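Local coordinates for protein EscN (Escherichia coli O127:H6, PDB 2OBL) that belongs to the P-loop NTPase superfamily, as a type III secretion relative of the alpha and beta subunits of rotary ATP synthases, at residues A282-K285 with K286-T290; K337-E340 with S341-V345. The protein carries 1 engineered substitution. All blocks are in the same frame, centred on the assembly; numbering follows the deposited sequence.

Contact 1: residues A282-K285 with K286-T290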
ATOM      1  N   ALA A 282      17.219 -12.308   4.346  1.00 20.91           N
ATOM      2  CA  ALA A 282      17.885 -11.827   5.553  1.00 20.90           C
ATOM      3  C   ALA A 282      19.323 -11.418   5.250  1.00 21.18           C
ATOM      4  O   ALA A 282      19.804 -10.400   5.745  1.00 20.63           O
ATOM      5  CB  ALA A 282      17.852 -12.889   6.644  1.00 21.70           C
ATOM      6  N   GLU A 283      20.005 -12.221   4.438  1.00 21.03           N
ATOM      7  CA  GLU A 283      21.356 -11.891   4.026  1.00 20.96           C
ATOM      8  C   GLU A 283      21.365 -10.629   3.161  1.00 20.90           C
ATOM      9  O   GLU A 283      22.202  -9.753   3.359  1.00 20.55           O
ATOM     10  CB  GLU A 283      22.021 -13.064   3.289  1.00 22.42           C
ATOM     11  CG  GLU A 283      23.342 -12.668   2.644  1.00 23.93           C
ATOM     12  CD  GLU A 283      24.271 -13.830   2.394  1.00 25.01           C
ATOM     13  OE1 GLU A 283      23.785 -14.964   2.170  1.00 25.47           O
ATOM     14  OE2 GLU A 283      25.503 -13.607   2.417  1.00 25.92           O
ATOM     15  N   CYS A 284      20.428 -10.528   2.213  1.00 20.50           N
ATOM     16  CA  CYS A 284      20.360  -9.353   1.349  1.00 20.81           C
ATOM     17  C   CYS A 284      20.178  -8.096   2.190  1.00 21.48           C
ATOM     18  O   CYS A 284      20.830  -7.078   1.948  1.00 22.13           O
ATOM     19  CB  CYS A 284      19.232  -9.467   0.310  1.00 20.76           C
ATOM     20  SG  CYS A 284      19.304  -8.180  -0.970  1.00 20.89           S
ATOM     21  N   LYS A 285      19.298  -8.168   3.186  1.00 21.67           N
ATOM     22  CA  LYS A 285      19.061  -7.024   4.068  1.00 22.05           C
ATOM     23  C   LYS A 285      20.331  -6.629   4.823  1.00 22.76           C
ATOM     24  O   LYS A 285      20.661  -5.444   4.941  1.00 22.70           O
ATOM     25  CB  LYS A 285      17.943  -7.334   5.056  1.00 23.40           C
ATOM     26  CG  LYS A 285      16.544  -7.221   4.462  1.00 24.56           C
ATOM     27  CD  LYS A 285      15.507  -7.647   5.470  1.00 26.21           C
ATOM     28  CE  LYS A 285      14.573  -8.655   4.857  1.00 27.89           C
ATOM     29  NZ  LYS A 285      13.755  -9.359   5.890  1.00 29.57           N
ATOM     30  N   LYS A 286      21.046  -7.628   5.325  1.00 22.59           N
ATOM     31  CA  LYS A 286      22.286  -7.378   6.050  1.00 23.23           C
ATOM     32  C   LYS A 286      23.317  -6.765   5.117  1.00 22.44           C
ATOM     33  O   LYS A 286      24.036  -5.835   5.495  1.00 21.94           O
ATOM     34  CB  LYS A 286      22.806  -8.665   6.687  1.00 24.82           C
ATOM     35  CG  LYS A 286      22.089  -9.023   7.987  1.00 26.88           C
ATOM     36  CD  LYS A 286      22.094 -10.525   8.257  1.00 28.09           C
ATOM     37  CE  LYS A 286      21.228 -10.874   9.470  1.00 28.93           C
ATOM     38  NZ  LYS A 286      21.279 -12.330   9.821  1.00 29.01           N
ATOM     39  N   LEU A 287      23.367  -7.261   3.886  1.00 22.07           N
ATOM     40  CA  LEU A 287      24.307  -6.730   2.910  1.00 22.62           C
ATOM     41  C   LEU A 287      24.000  -5.271   2.595  1.00 22.80           C
ATOM     42  O   LEU A 287      24.907  -4.438   2.554  1.00 23.10           O
ATOM     43  CB  LEU A 287      24.333  -7.579   1.638  1.00 21.73           C
ATOM     44  CG  LEU A 287      24.982  -8.964   1.786  1.00 21.53           C
ATOM     45  CD1 LEU A 287      24.943  -9.699   0.467  1.00 21.83           C
ATOM     46  CD2 LEU A 287      26.414  -8.863   2.293  1.00 21.62           C
ATOM     47  N   ILE A 288      22.721  -4.972   2.381  1.00 23.49           N
ATOM     48  CA  ILE A 288      22.272  -3.594   2.173  1.00 24.26           C
ATOM     49  C   ILE A 288      22.665  -2.691   3.341  1.00 25.33           C
ATOM     50  O   ILE A 288      23.141  -1.574   3.134  1.00 25.73           O
ATOM     51  CB  ILE A 288      20.746  -3.521   1.970  1.00 23.54           C
ATOM     52  CG1 ILE A 288      20.355  -4.138   0.627  1.00 23.65           C
ATOM     53  CG2 ILE A 288      20.253  -2.074   2.052  1.00 23.84           C
ATOM     54  CD1 ILE A 288      18.845  -4.303   0.432  1.00 23.38           C
ATOM     55  N   ALA A 289      22.470  -3.176   4.563  1.00 26.59           N
ATOM     56  CA  ALA A 289      22.764  -2.382   5.758  1.00 28.65           C
ATOM     57  C   ALA A 289      24.261  -2.145   5.956  1.00 30.29           C
ATOM     58  O   ALA A 289      24.669  -1.090   6.441  1.00 30.65           O
ATOM     59  CB  ALA A 289      22.166  -3.040   6.996  1.00 28.40           C
ATOM     60  N   THR A 290      25.077  -3.124   5.579  1.00 32.00           N
ATOM     61  CA  THR A 290      26.513  -3.056   5.857  1.00 34.00           C
ATOM     62  C   THR A 290      27.321  -2.344   4.771  1.00 35.64           C
ATOM     63  O   THR A 290      28.488  -2.016   4.984  1.00 35.98           O
ATOM     64  CB  THR A 290      27.118  -4.460   6.138  1.00 33.90           C
ATOM     65  OG1 THR A 290      26.959  -5.303   4.989  1.00 33.64           O
ATOM     66  CG2 THR A 290      26.437  -5.113   7.338  1.00 33.80           C
TER

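Contact 2: residues K337-E340 with S341-V345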
ATOM      1  N   LYS A 337      10.891 -15.207 -11.122  1.00 24.04           N
ATOM      2  CA  LYS A 337      12.107 -14.487 -11.479  1.00 25.05           C
ATOM      3  C   LYS A 337      12.689 -13.705 -10.309  1.00 24.62           C
ATOM      4  O   LYS A 337      13.909 -13.639 -10.144  1.00 23.71           O
ATOM      5  CB  LYS A 337      11.863 -13.540 -12.652  1.00 26.70           C
ATOM      6  CG  LYS A 337      13.083 -12.700 -13.008  1.00 28.93           C
ATOM      7  CD  LYS A 337      13.084 -12.291 -14.475  1.00 30.84           C
ATOM      8  CE  LYS A 337      12.108 -11.156 -14.733  1.00 31.77           C
ATOM      9  NZ  LYS A 337      12.045 -10.842 -16.189  1.00 32.38           N
ATOM     10  N   THR A 338      11.810 -13.086  -9.519  1.00 23.90           N
ATOM     11  CA  THR A 338      12.239 -12.306  -8.361  1.00 23.86           C
ATOM     12  C   THR A 338      13.017 -13.161  -7.374  1.00 23.20           C
ATOM     13  O   THR A 338      14.088 -12.771  -6.903  1.00 22.26           O
ATOM     14  CB  THR A 338      11.032 -11.658  -7.655  1.00 24.28           C
ATOM     15  OG1 THR A 338      10.507 -10.633  -8.501  1.00 25.85           O
ATOM     16  CG2 THR A 338      11.440 -11.028  -6.313  1.00 24.28           C
ATOM     17  N   ILE A 339      12.480 -14.336  -7.067  1.00 22.24           N
ATOM     18  CA  ILE A 339      13.155 -15.231  -6.145  1.00 23.12           C
ATOM     19  C   ILE A 339      14.488 -15.726  -6.730  1.00 21.95           C
ATOM     20  O   ILE A 339      15.502 -15.752  -6.036  1.00 20.95           O
ATOM     21  CB  ILE A 339      12.235 -16.398  -5.707  1.00 23.89           C
ATOM     22  CG1 ILE A 339      10.961 -15.830  -5.061  1.00 25.00           C
ATOM     23  CG2 ILE A 339      12.972 -17.332  -4.738  1.00 25.13           C
ATOM     24  CD1 ILE A 339       9.925 -16.879  -4.657  1.00 24.52           C
ATOM     25  N   GLU A 340      14.504 -16.093  -8.006  1.00 21.79           N
ATOM     26  CA  GLU A 340      15.759 -16.536  -8.617  1.00 21.53           C
ATOM     27  C   GLU A 340      16.809 -15.421  -8.561  1.00 22.65           C
ATOM     28  O   GLU A 340      17.992 -15.667  -8.305  1.00 21.92           O
ATOM     29  CB  GLU A 340      15.529 -17.015 -10.057  1.00 20.77           C
ATOM     30  CG  GLU A 340      14.726 -18.316 -10.131  1.00 20.80           C
ATOM     31  CD  GLU A 340      14.605 -18.875 -11.540  1.00 21.08           C
ATOM     32  OE1 GLU A 340      15.108 -18.235 -12.490  1.00 21.50           O
ATOM     33  OE2 GLU A 340      14.012 -19.963 -11.695  1.00 20.40           O
ATOM     34  N   SER A 341      16.366 -14.189  -8.795  1.00 23.21           N
ATOM     35  CA  SER A 341      17.265 -13.040  -8.792  1.00 24.51           C
ATOM     36  C   SER A 341      17.807 -12.739  -7.395  1.00 24.85           C
ATOM     37  O   SER A 341      18.967 -12.364  -7.241  1.00 25.20           O
ATOM     38  CB  SER A 341      16.564 -11.805  -9.376  1.00 24.95           C
ATOM     39  OG  SER A 341      16.294 -12.010 -10.760  1.00 26.55           O
ATOM     40  N   LEU A 342      16.961 -12.897  -6.381  1.00 24.62           N
ATOM     41  CA  LEU A 342      17.376 -12.707  -4.990  1.00 24.96           C
ATOM     42  C   LEU A 342      18.529 -13.637  -4.603  1.00 25.19           C
ATOM     43  O   LEU A 342      19.521 -13.208  -4.008  1.00 24.97           O
ATOM     44  CB  LEU A 342      16.195 -12.938  -4.047  1.00 24.43           C
ATOM     45  CG  LEU A 342      16.497 -12.931  -2.546  1.00 24.41           C
ATOM     46  CD1 LEU A 342      17.035 -11.568  -2.099  1.00 25.09           C
ATOM     47  CD2 LEU A 342      15.241 -13.275  -1.773  1.00 24.74           C
ATOM     48  N   PHE A 343      18.394 -14.912  -4.934  1.00 25.84           N
ATOM     49  CA  PHE A 343      19.449 -15.871  -4.621  1.00 26.17           C
ATOM     50  C   PHE A 343      20.772 -15.475  -5.278  1.00 25.38           C
ATOM     51  O   PHE A 343      21.839 -15.600  -4.673  1.00 25.57           O
ATOM     52  CB  PHE A 343      19.033 -17.283  -5.016  1.00 27.84           C
ATOM     53  CG  PHE A 343      18.121 -17.934  -4.021  1.00 28.74           C
ATOM     54  CD1 PHE A 343      18.581 -18.944  -3.200  1.00 29.92           C
ATOM     55  CD2 PHE A 343      16.806 -17.534  -3.900  1.00 29.88           C
ATOM     56  CE1 PHE A 343      17.731 -19.551  -2.284  1.00 29.96           C
ATOM     57  CE2 PHE A 343      15.962 -18.133  -2.982  1.00 29.79           C
ATOM     58  CZ  PHE A 343      16.426 -19.135  -2.182  1.00 29.19           C
ATOM     59  N   LYS A 344      20.685 -14.972  -6.503  1.00 25.11           N
ATOM     60  CA  LYS A 344      21.856 -14.497  -7.230  1.00 25.52           C
ATOM     61  C   LYS A 344      22.574 -13.320  -6.547  1.00 25.40           C
ATOM     62  O   LYS A 344      23.804 -13.256  -6.553  1.00 23.69           O
ATOM     63  CB  LYS A 344      21.489 -14.132  -8.675  1.00 27.07           C
ATOM     64  CG  LYS A 344      21.112 -15.327  -9.565  1.00 27.83           C
ATOM     65  CD  LYS A 344      22.093 -16.482  -9.438  1.00 28.80           C
ATOM     66  CE  LYS A 344      21.738 -17.621 -10.402  1.00 28.50           C
ATOM     67  NZ  LYS A 344      20.274 -17.893 -10.340  1.00 30.36           N
ATOM     68  N   VAL A 345      21.822 -12.399  -5.951  1.00 25.24           N
ATOM     69  CA  VAL A 345      22.435 -11.213  -5.331  1.00 25.28           C
ATOM     70  C   VAL A 345      23.116 -11.494  -3.983  1.00 25.41           C
ATOM     71  O   VAL A 345      23.941 -10.706  -3.527  1.00 26.15           O
ATOM     72  CB  VAL A 345      21.452 -10.006  -5.194  1.00 25.26           C
ATOM     73  CG1 VAL A 345      20.776  -9.694  -6.520  1.00 24.80           C
ATOM     74  CG2 VAL A 345      20.420 -10.255  -4.101  1.00 24.77           C
TER

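Contact 1: residues A282-K285 with K286-T290
E283 and L287, one helical turn apart, lie side by side and point the same way, E283 CG meeting L287 CD1 at 4.0 Å. In the glutamate, chi1 of 170° sets CG beside the carbonyl carbon, on the side of the next turn, where the methylene stem lies against the leucine; the extended chain carries the carboxylate beyond it to salt bridges with K313 and R279. One residue further along, a purely apolar pair follows: C284 SG is 4.1 Å from I288 CD1, the isoleucine's far methyl.

The backbone supplies the regular i to i+4 bonds. L287 N reaches E283 O at 2.8 Å, and I288 N gives C284 O a nearly straight bond of 2.9 Å (168° at the hydrogen). The extended aliphatic chain of K286 runs back past the carbonyl of A282, CD lying 3.4 Å from A282 O.

At the C-terminal end K286 O takes two donors from one residue, T290 N at 2.9 Å and T290 OG1 at 3.0 Å, arriving from opposite faces of the carbonyl plane. The threonine hydroxyl is thereby tied back to the last turn.

Helix 275-290 packs here against three other helices: C284, L287 and I288 touch I321 of helix 318-325, C284 and I288 also meet L65 of helix 60-65, and L287 and T290 rest on helix 309-316.

Contact 2: residues K337-E340 with S341-V345
I339 lies alongside F343, one turn further on, and the two point the same way: the branch methyl CG2 of I339 sits 3.6 Å from CE2 of the ring. CG2 is the branch anti to the backbone N of I339, which carries it beside the carbonyl carbon and onto the same side of the helix as the phenyl group. The ring also addresses the backbone. I339 O lies in the ring plane, at its edge, and comes within 3.1 Å of CD2. That same oxygen accepts the amide of F343 at 3.2 Å, with 167° at the hydrogen, so both the N-H and the ring edge of F343 converge on one carbonyl.

A second oxygen is doubly used. K337 O receives S341 N at 2.9 Å and S341 OG at 3.0 Å from opposite faces of its plane; the hydroxyl stands above that plane, 37° out of it. With OG anti to the carbonyl carbon of S341 (chi1 -67°), the hydroxyl folds back on the preceding turn. The next backbone bond, from L342 N to T338 O, is regular at 2.9 Å, whereas that from K344 N to E340 O is weak at 3.3 Å.

The L342 side chain packs against helices 275-290 and 318-325, and T338 OG1 bonds to S334 O and S333 OG.

E340 OE1 and K344 NZ remain 5.6 Å apart, and both residues touch a crystal neighbour, so their tips may reflect the lattice. Opposite charges at that separation may attract modestly, but the S341 OG bond to K337 O and the I339–F343 overlap carry the definite side-chain chemistry here, one polar and one apolar.

In the fold
Neither contact closes a long loop, since each lies within one continuous helix, and along the chain they follow in series without nesting or crossing. Contact 1 comes first, on the last turns of helix 275-290. The chain then passes through helices 295-298, 309-316 and 318-325 before contact 2 forms on helix 335-345, close to the C terminus. Their centres are 14 Å apart, yet they meet directly: C284 CB packs on L342 CD1 at 3.9 Å, and C284 SG on V345 CG2 at the same distance. Both also touch helices 318-325 and 60-65, so these contacts join the C-terminal helices to one another and to an early part of the chain.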